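Local coordinates for protein ADP compounds hydrolase NudE (Escherichia coli, PDB 1VHZ) that hydrolyses ADP-ribose, NADH, Ap2A and Ap3A as a homodimeric, magnesium-dependent member of the Nudix family, at residues A[128-133]-A[176-181]; A[51-56]-A[169-174]; A[55-60]-A[152-157]. All blocks are in the same frame, centred on the assembly; numbering follows the deposited sequence.

Contacts 1 and 2 lay successive turns of helix 169-184 across two neighbouring parallel strands of the Nudix sheet, and their centres are about 9 Å apart. The strands are joined between them by probable backbone hydrogen bonds, Val129 N to Met53 O at 2.8 Å and Val129 O to Val55 N at 2.9 Å. Contact 3 shares Val55 and Pro56 with contact 2 and follows strand 51-58 to its hairpin turn, its centre about 10 Å from that of contact 1. Contact 2 lies nearest the probable metal site: the Met53 side chain is about 9 Å from those of Glu97 and Glu101. Contacts 1 and 3 lie away from the annotated sites.

Contact 1: residues A[128-133]-A[176-181]; sequences IVVAQD and FLVREW
Val130 touches two residues of helix 176-181. CG1 meets CZ3 of the Trp181 indole at 3.8 Å, tip to tip, while CG2 touches CG2 of Val178 at 3.9 Å and also lies above one face of the indole, offset toward its rim. Gln132 reaches the same ring from further along the strand. Its NE2 comes to 3.3 Å from Trp181 CH2 at the ring edge, near the indole plane, and the amide and ring planes stand 75° apart. CG of Trp181 is anti to the backbone N (chi1 178°), and the second torsion sets the turn of the ring that brings its CZ3-CH2 rim to the strand. At the other end of the contact Ile128 CD1 packs on Leu177 CD1 at 3.7 Å, the two side chains crossing at about a right angle.

Around this layer, Leu112 of strand 104-116 touches both Val130 and Trp181, and Ile57 abuts Val130 from the neighbouring strand. On the helix, Phe176 meets Phe176 of the second subunit ring to ring, and Arg179 forms a salt bridge with Glu180 of the second subunit. Val129 and Ala131 instead pack on Ala94 and Leu98 of helix 90-102. With the axes of strand 128-132 and helix 176-181 10.0 Å apart at 54°, this is one helix-on-sheet layer of the alpha/beta/alpha sandwich of the Nudix fold.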
loop_
_atom_site.group_PDB
_atom_site.type_symbol
_atom_site.label_atom_id
_atom_site.label_comp_id
_atom_site.label_asym_id
_atom_site.label_seq_id
_atom_site.Cartn_x
_atom_site.Cartn_y
_atom_site.Cartn_z
ATOM N N ILE A 128 -7.015 2.043 10.042
ATOM C CA ILE A 128 -6.340 1.136 10.967
ATOM C C ILE A 128 -6.887 1.265 12.371
ATOM O O ILE A 128 -6.913 2.342 12.986
ATOM C CB ILE A 128 -4.811 1.399 10.966
ATOM C CG1 ILE A 128 -4.272 1.136 9.550
ATOM C CG2 ILE A 128 -4.116 0.510 11.978
ATOM C CD1 ILE A 128 -2.878 1.698 9.321
ATOM N N VAL A 129 -7.404 0.168 12.918
ATOM C CA VAL A 129 -7.972 0.199 14.264
ATOM C C VAL A 129 -7.286 -0.800 15.191
ATOM O O VAL A 129 -7.049 -1.934 14.761
ATOM C CB VAL A 129 -9.477 -0.154 14.198
ATOM C CG1 VAL A 129 -10.100 -0.231 15.585
ATOM C CG2 VAL A 129 -10.260 0.813 13.336
ATOM N N VAL A 130 -7.033 -0.427 16.439
ATOM C CA VAL A 130 -6.436 -1.365 17.406
ATOM C C VAL A 130 -7.566 -1.869 18.315
ATOM O O VAL A 130 -8.373 -1.059 18.770
ATOM C CB VAL A 130 -5.369 -0.706 18.293
ATOM C CG1 VAL A 130 -4.741 -1.719 19.267
ATOM C CG2 VAL A 130 -4.301 -0.067 17.438
ATOM N N ALA A 131 -7.650 -3.170 18.506
ATOM C CA ALA A 131 -8.655 -3.816 19.318
ATOM C C ALA A 131 -8.080 -4.459 20.581
ATOM O O ALA A 131 -7.139 -5.270 20.486
ATOM C CB ALA A 131 -9.273 -4.973 18.522
ATOM N N GLN A 132 -8.581 -4.067 21.734
ATOM C CA GLN A 132 -8.162 -4.622 23.013
ATOM C C GLN A 132 -9.407 -4.952 23.848
ATOM O O GLN A 132 -10.499 -4.459 23.563
ATOM C CB GLN A 132 -7.286 -3.680 23.826
ATOM C CG GLN A 132 -6.173 -3.013 23.059
ATOM C CD GLN A 132 -5.400 -2.009 23.882
ATOM O OE1 GLN A 132 -4.458 -2.386 24.574
ATOM N NE2 GLN A 132 -5.801 -0.750 23.819
ATOM N N ASP A 133 -9.183 -5.668 24.938
ATOM C CA ASP A 133 -10.232 -6.089 25.851
ATOM C C ASP A 133 -11.280 -6.875 25.069
ATOM O O ASP A 133 -12.437 -6.487 24.911
ATOM C CB ASP A 133 -10.830 -4.913 26.611
ATOM C CG ASP A 133 -11.806 -5.411 27.685
ATOM O OD1 ASP A 133 -11.685 -6.591 28.086
ATOM O OD2 ASP A 133 -12.693 -4.645 28.082
ATOM N N PHE A 176 4.201 -0.572 12.320
ATOM C CA PHE A 176 4.948 0.574 12.818
ATOM C C PHE A 176 4.035 1.598 13.498
ATOM O O PHE A 176 4.455 2.217 14.476
ATOM C CB PHE A 176 5.701 1.253 11.658
ATOM C CG PHE A 176 7.018 0.636 11.274
ATOM C CD1 PHE A 176 7.167 -0.032 10.077
ATOM C CD2 PHE A 176 8.129 0.751 12.110
ATOM C CE1 PHE A 176 8.393 -0.563 9.691
ATOM C CE2 PHE A 176 9.349 0.204 11.740
ATOM C CZ PHE A 176 9.488 -0.455 10.527
ATOM N N LEU A 177 2.815 1.814 13.019
ATOM C CA LEU A 177 1.912 2.780 13.649
ATOM C C LEU A 177 1.456 2.300 15.022
ATOM O O LEU A 177 1.389 3.079 15.972
ATOM C CB LEU A 177 0.711 3.097 12.748
ATOM C CG LEU A 177 1.061 3.943 11.504
ATOM C CD1 LEU A 177 -0.017 3.799 10.445
ATOM C CD2 LEU A 177 1.303 5.402 11.866
ATOM N N VAL A 178 1.190 1.004 15.164
ATOM C CA VAL A 178 0.775 0.446 16.451
ATOM C C VAL A 178 1.911 0.492 17.457
ATOM O O VAL A 178 1.765 0.810 18.642
ATOM C CB VAL A 178 0.255 -0.986 16.239
ATOM C CG1 VAL A 178 0.051 -1.674 17.588
ATOM C CG2 VAL A 178 -1.060 -0.945 15.449
ATOM N N ARG A 179 3.119 0.180 16.989
ATOM C CA ARG A 179 4.299 0.237 17.862
ATOM C C ARG A 179 4.507 1.665 18.366
ATOM O O ARG A 179 4.837 1.844 19.536
ATOM C CB ARG A 179 5.516 -0.215 17.075
ATOM C CG ARG A 179 6.820 -0.285 17.923
ATOM C CD ARG A 179 7.907 -0.015 16.918
ATOM N NE ARG A 179 9.236 -0.502 17.116
ATOM C CZ ARG A 179 10.228 0.026 16.361
ATOM N NH1 ARG A 179 11.466 -0.397 16.510
ATOM N NH2 ARG A 179 9.926 0.976 15.473
ATOM N N GLU A 180 4.338 2.672 17.495
ATOM C CA GLU A 180 4.485 4.056 17.933
ATOM C C GLU A 180 3.439 4.358 19.023
ATOM O O GLU A 180 3.758 4.918 20.057
ATOM C CB GLU A 180 4.245 5.070 16.829
ATOM C CG GLU A 180 5.347 5.638 16.042
ATOM C CD GLU A 180 6.729 5.678 16.628
ATOM O OE1 GLU A 180 7.094 6.681 17.264
ATOM O OE2 GLU A 180 7.478 4.691 16.436
ATOM N N TRP A 181 2.199 3.953 18.731
ATOM C CA TRP A 181 1.113 4.169 19.688
ATOM C C TRP A 181 1.391 3.464 21.011
ATOM O O TRP A 181 1.144 4.006 22.091
ATOM C CB TRP A 181 -0.185 3.696 19.054
ATOM C CG TRP A 181 -1.406 3.788 19.913
ATOM C CD1 TRP A 181 -2.150 4.904 20.189
ATOM C CD2 TRP A 181 -2.045 2.691 20.575
ATOM N NE1 TRP A 181 -3.224 4.552 20.983
ATOM C CE2 TRP A 181 -3.186 3.206 21.230
ATOM C CE3 TRP A 181 -1.762 1.322 20.664
ATOM C CZ2 TRP A 181 -4.026 2.407 21.998
ATOM C CZ3 TRP A 181 -2.611 0.525 21.423
ATOM C CH2 TRP A 181 -3.726 1.071 22.081
#

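Contact 2: residues A[51-56]-A[169-174]; sequences AVMIVP and ARNVSA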
loop_
_atom_site.group_PDB
_atom_site.type_symbol
_atom_site.label_atom_id
_atom_site.label_comp_id
_atom_site.label_asym_id
_atom_site.label_seq_id
_atom_site.Cartn_x
_atom_site.Cartn_y
_atom_site.Cartn_z
ATOM N N ALA A 51 -12.222 0.760 3.660
ATOM C CA ALA A 51 -11.799 -0.460 4.288
ATOM C C ALA A 51 -11.342 -0.215 5.721
ATOM O O ALA A 51 -11.061 0.911 6.143
ATOM C CB ALA A 51 -10.661 -1.116 3.488
ATOM N N VAL A 52 -11.273 -1.315 6.469
ATOM C CA VAL A 52 -10.839 -1.293 7.852
ATOM C C VAL A 52 -9.871 -2.457 8.095
ATOM O O VAL A 52 -9.983 -3.526 7.489
ATOM C CB VAL A 52 -12.010 -1.367 8.846
ATOM C CG1 VAL A 52 -12.731 -2.703 8.782
ATOM C CG2 VAL A 52 -11.539 -1.122 10.284
ATOM N N MET A 53 -8.827 -2.197 8.850
ATOM C CA MET A 53 -7.844 -3.241 9.185
ATOM C C MET A 53 -7.778 -3.242 10.717
ATOM O O MET A 53 -7.707 -2.171 11.323
ATOM C CB MET A 53 -6.492 -3.031 8.532
ATOM C CG MET A 53 -5.300 -3.546 9.345
ATOM S SD MET A 53 -3.699 -3.357 8.496
ATOM C CE MET A 53 -4.074 -1.905 7.521
ATOM N N ILE A 54 -7.885 -4.411 11.319
ATOM C CA ILE A 54 -7.892 -4.503 12.772
ATOM C C ILE A 54 -6.677 -5.221 13.330
ATOM O O ILE A 54 -6.270 -6.279 12.863
ATOM C CB ILE A 54 -9.142 -5.257 13.288
ATOM C CG1 ILE A 54 -10.397 -4.735 12.609
ATOM C CG2 ILE A 54 -9.261 -5.123 14.802
ATOM C CD1 ILE A 54 -10.731 -5.435 11.313
ATOM N N VAL A 55 -6.100 -4.605 14.339
ATOM C CA VAL A 55 -4.943 -5.106 15.037
ATOM C C VAL A 55 -5.329 -5.427 16.488
ATOM O O VAL A 55 -5.274 -4.569 17.365
ATOM C CB VAL A 55 -3.800 -4.071 15.006
ATOM C CG1 VAL A 55 -2.580 -4.599 15.734
ATOM C CG2 VAL A 55 -3.422 -3.724 13.551
ATOM N N PRO A 56 -5.689 -6.676 16.733
ATOM C CA PRO A 56 -6.068 -7.157 18.041
ATOM C C PRO A 56 -4.863 -7.491 18.906
ATOM O O PRO A 56 -3.881 -8.087 18.456
ATOM C CB PRO A 56 -6.889 -8.405 17.783
ATOM C CG PRO A 56 -6.935 -8.591 16.309
ATOM C CD PRO A 56 -5.813 -7.773 15.731
ATOM N N ALA A 169 2.614 -3.512 2.177
ATOM C CA ALA A 169 2.593 -2.126 2.612
ATOM C C ALA A 169 1.605 -1.747 3.690
ATOM O O ALA A 169 1.970 -0.899 4.545
ATOM C CB ALA A 169 2.482 -1.143 1.440
ATOM N N ARG A 170 0.388 -2.238 3.664
ATOM C CA ARG A 170 -0.612 -1.901 4.685
ATOM C C ARG A 170 -0.277 -2.591 6.002
ATOM O O ARG A 170 -0.402 -1.947 7.051
ATOM C CB ARG A 170 -2.013 -2.268 4.189
ATOM C CG ARG A 170 -2.423 -1.386 2.993
ATOM C CD ARG A 170 -3.653 -1.964 2.268
ATOM N NE ARG A 170 -3.510 -3.383 2.037
ATOM C CZ ARG A 170 -4.444 -4.230 1.646
ATOM N NH1 ARG A 170 -4.178 -5.529 1.488
ATOM N NH2 ARG A 170 -5.670 -3.794 1.422
ATOM N N ASN A 171 0.196 -3.850 5.937
ATOM C CA ASN A 171 0.591 -4.560 7.142
ATOM C C ASN A 171 1.775 -3.856 7.808
ATOM O O ASN A 171 1.782 -3.634 9.022
ATOM C CB ASN A 171 1.035 -6.024 6.885
ATOM C CG ASN A 171 -0.122 -6.968 6.626
ATOM O OD1 ASN A 171 -1.272 -6.709 7.007
ATOM N ND2 ASN A 171 0.153 -8.061 5.927
ATOM N N VAL A 172 2.780 -3.520 7.001
ATOM C CA VAL A 172 3.988 -2.867 7.556
ATOM C C VAL A 172 3.670 -1.506 8.136
ATOM O O VAL A 172 4.101 -1.165 9.237
ATOM C CB VAL A 172 5.090 -2.820 6.496
ATOM C CG1 VAL A 172 6.268 -1.960 6.902
ATOM C CG2 VAL A 172 5.585 -4.253 6.184
ATOM N N SER A 173 2.874 -0.694 7.418
ATOM C CA SER A 173 2.467 0.607 7.930
ATOM C C SER A 173 1.764 0.441 9.285
ATOM O O SER A 173 2.088 1.137 10.236
ATOM C CB SER A 173 1.419 1.253 6.985
ATOM O OG SER A 173 2.037 1.658 5.793
ATOM N N ALA A 174 0.815 -0.500 9.344
ATOM C CA ALA A 174 0.072 -0.757 10.559
ATOM C C ALA A 174 0.990 -1.161 11.712
ATOM O O ALA A 174 0.829 -0.687 12.834
ATOM C CB ALA A 174 -0.983 -1.850 10.348
#
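Strand 51-56, which presents Met53 and Val55, runs 10.4 Å from the axis of helix 169-174 at 48° to it, with Val55 and Ala174 the nearest pair of CA atoms. Met53 carries most of the contact. Its SD rests against CB of Ala174 at 3.6 Å; the chain bends at its last bond, and CE lies 3.7 Å from Arg170 O and 3.9 Å from Arg170 CB. That bend is a chi3 of 30°, midway between eclipsed and staggered. Arg170 O is already engaged in the helix by Ala174 N, so the methyl packs against a bonded carbonyl. Val55 adds a looser touch, CG2 to Ala174 CB at 4.4 Å.

This is the face of the central sheet covered by helix 169-184 in the alpha/beta/alpha sandwich of the Nudix fold; Ile54 points to the opposite face and packs on helix 90-102, which bears Glu97 and Glu101, metal ligands by similarity. An alanine in place of Met53 would probably open a gap where SD and CE now fill the space against Ala174 CB and Arg170.

Asn171 OD1, 4.4 Å from Met53 SD, is hydrogen-bonded to Lys81 NZ. Within the helix and its start, Arg170 NE forms a salt bridge with Glu168, and Ser173 OG donates to Ala169 O at 2.8 Å, reaching it from the opposite face to Ser173 N.

Contact 3: residues A[55-60]-A[152-157]; sequences VPIVDD and WPLAHM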
loop_
_atom_site.group_PDB
_atom_site.type_symbol
_atom_site.label_atom_id
_atom_site.label_comp_id
_atom_site.label_asym_id
_atom_site.label_seq_id
_atom_site.Cartn_x
_atom_site.Cartn_y
_atom_site.Cartn_z
ATOM N N VAL A 55 -6.100 -4.605 14.339
ATOM C CA VAL A 55 -4.943 -5.106 15.037
ATOM C C VAL A 55 -5.329 -5.427 16.488
ATOM O O VAL A 55 -5.274 -4.569 17.365
ATOM C CB VAL A 55 -3.800 -4.071 15.006
ATOM C CG1 VAL A 55 -2.580 -4.599 15.734
ATOM C CG2 VAL A 55 -3.422 -3.724 13.551
ATOM N N PRO A 56 -5.689 -6.676 16.733
ATOM C CA PRO A 56 -6.068 -7.157 18.041
ATOM C C PRO A 56 -4.863 -7.491 18.906
ATOM O O PRO A 56 -3.881 -8.087 18.456
ATOM C CB PRO A 56 -6.889 -8.405 17.783
ATOM C CG PRO A 56 -6.935 -8.591 16.309
ATOM C CD PRO A 56 -5.813 -7.773 15.731
ATOM N N ILE A 57 -4.909 -7.030 20.145
ATOM C CA ILE A 57 -3.871 -7.284 21.138
ATOM C C ILE A 57 -4.520 -7.974 22.342
ATOM O O ILE A 57 -5.531 -7.442 22.832
ATOM C CB ILE A 57 -3.227 -5.974 21.641
ATOM C CG1 ILE A 57 -2.582 -5.220 20.487
ATOM C CG2 ILE A 57 -2.230 -6.266 22.762
ATOM C CD1 ILE A 57 -2.041 -3.854 20.766
ATOM N N VAL A 58 -4.054 -9.144 22.723
ATOM C CA VAL A 58 -4.558 -9.874 23.880
ATOM C C VAL A 58 -3.378 -10.525 24.607
ATOM O O VAL A 58 -2.457 -11.027 23.969
ATOM C CB VAL A 58 -5.647 -10.891 23.565
ATOM C CG1 VAL A 58 -5.310 -11.734 22.354
ATOM C CG2 VAL A 58 -5.917 -11.831 24.762
ATOM N N ASP A 59 -3.303 -10.375 25.928
ATOM C CA ASP A 59 -2.223 -10.954 26.720
ATOM C C ASP A 59 -0.851 -10.726 26.098
ATOM O O ASP A 59 -0.079 -11.657 25.820
ATOM C CB ASP A 59 -2.450 -12.463 26.914
ATOM C CG ASP A 59 -3.736 -12.784 27.650
ATOM O OD1 ASP A 59 -4.101 -12.046 28.593
ATOM O OD2 ASP A 59 -4.395 -13.792 27.292
ATOM N N ASP A 60 -0.517 -9.477 25.825
ATOM C CA ASP A 60 0.743 -9.083 25.248
ATOM C C ASP A 60 1.120 -9.722 23.929
ATOM O O ASP A 60 2.302 -9.835 23.584
ATOM C CB ASP A 60 1.865 -9.289 26.297
ATOM C CG ASP A 60 1.836 -8.068 27.224
ATOM O OD1 ASP A 60 1.090 -8.140 28.221
ATOM O OD2 ASP A 60 2.515 -7.073 26.897
ATOM N N TRP A 152 1.390 -13.483 18.187
ATOM C CA TRP A 152 2.730 -12.937 18.031
ATOM C C TRP A 152 3.031 -11.941 19.142
ATOM O O TRP A 152 2.320 -10.948 19.287
ATOM C CB TRP A 152 2.819 -12.236 16.664
ATOM C CG TRP A 152 4.234 -12.086 16.192
ATOM C CD1 TRP A 152 5.169 -11.180 16.624
ATOM C CD2 TRP A 152 4.859 -12.870 15.168
ATOM N NE1 TRP A 152 6.347 -11.356 15.935
ATOM C CE2 TRP A 152 6.175 -12.387 15.029
ATOM C CE3 TRP A 152 4.425 -13.925 14.358
ATOM C CZ2 TRP A 152 7.070 -12.945 14.113
ATOM C CZ3 TRP A 152 5.308 -14.488 13.440
ATOM C CH2 TRP A 152 6.628 -13.982 13.343
ATOM N N PRO A 153 4.075 -12.216 19.913
ATOM C CA PRO A 153 4.423 -11.386 21.040
ATOM C C PRO A 153 4.780 -9.966 20.648
ATOM O O PRO A 153 5.590 -9.749 19.751
ATOM C CB PRO A 153 5.581 -12.091 21.713
ATOM C CG PRO A 153 5.895 -13.301 20.936
ATOM C CD PRO A 153 4.949 -13.399 19.776
ATOM N N LEU A 154 4.243 -9.005 21.402
ATOM C CA LEU A 154 4.513 -7.595 21.168
ATOM C C LEU A 154 6.000 -7.294 21.283
ATOM O O LEU A 154 6.559 -6.509 20.513
ATOM C CB LEU A 154 3.802 -6.728 22.235
ATOM C CG LEU A 154 2.287 -6.586 22.109
ATOM C CD1 LEU A 154 1.760 -5.607 23.163
ATOM C CD2 LEU A 154 1.900 -6.124 20.718
ATOM N N ALA A 155 6.632 -7.928 22.267
ATOM C CA ALA A 155 8.048 -7.771 22.540
ATOM C C ALA A 155 8.912 -8.140 21.345
ATOM O O ALA A 155 10.044 -7.657 21.249
ATOM C CB ALA A 155 8.449 -8.583 23.786
ATOM N N HIS A 156 8.419 -8.934 20.406
ATOM C CA HIS A 156 9.153 -9.307 19.206
ATOM C C HIS A 156 8.368 -8.965 17.946
ATOM O O HIS A 156 8.604 -9.519 16.863
ATOM C CB HIS A 156 9.470 -10.826 19.221
ATOM C CG HIS A 156 10.374 -11.132 20.390
ATOM N ND1 HIS A 156 11.702 -10.752 20.384
ATOM C CD2 HIS A 156 10.123 -11.680 21.602
ATOM C CE1 HIS A 156 12.242 -11.093 21.541
ATOM N NE2 HIS A 156 11.314 -11.662 22.295
ATOM N N MET A 157 7.484 -7.985 18.040
ATOM C CA MET A 157 6.643 -7.516 16.958
ATOM C C MET A 157 7.421 -7.265 15.647
ATOM O O MET A 157 6.898 -7.515 14.578
ATOM C CB MET A 157 6.093 -6.123 17.239
ATOM C CG MET A 157 4.962 -5.785 18.100
ATOM S SD MET A 157 4.974 -3.983 18.394
ATOM C CE MET A 157 3.778 -3.510 17.131
HETATM O O HOH W 1 5.216 -9.501 24.352
#
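Leu154 N donates to Asp60 O across the contact at 3.0 Å, in a nearly straight bond of 176° whose donor is tilted 32° from the carbonyl plane. The same oxygen accepts from a water at 3.0 Å, and this water in turn accepts from Ala155 N, so Asp60 O is tied directly to Leu154 N and through the water to Ala155 N.

The Leu154 side chain carries the van der Waals contact. Its CG, anti to the carbonyl carbon (chi1 -74°), lies 3.6 Å from Asp60 O, and CD1 makes the apolar pair with CG2 of Ile57 at 4.1 Å, the two side chains crossing at about a right angle. CD1 is as far from Asp60 OD2, whose carboxylate forms a long, weak ion pair with Arg187. Leu62 of strand 61-69 and Leu182 of helix 169-184 also touch Leu154.

Within segment 152-157, Trp152 NE1 donates to His156 O at 3.1 Å. The oxygen lies in the indole plane, while NE1 stands above the plane of the carbonyl.

Asp59 and Asp60 are the two loop residues of the beta-hairpin that joins strands 51-58 and 61-69, with the left-handed backbone angles of a type I' turn. Strand 149-153 pairs with the second of these strands, so the contact fastens a hairpin turn to the 3-10 turn that follows strand 149-153, at the margin of the mixed Nudix sheet.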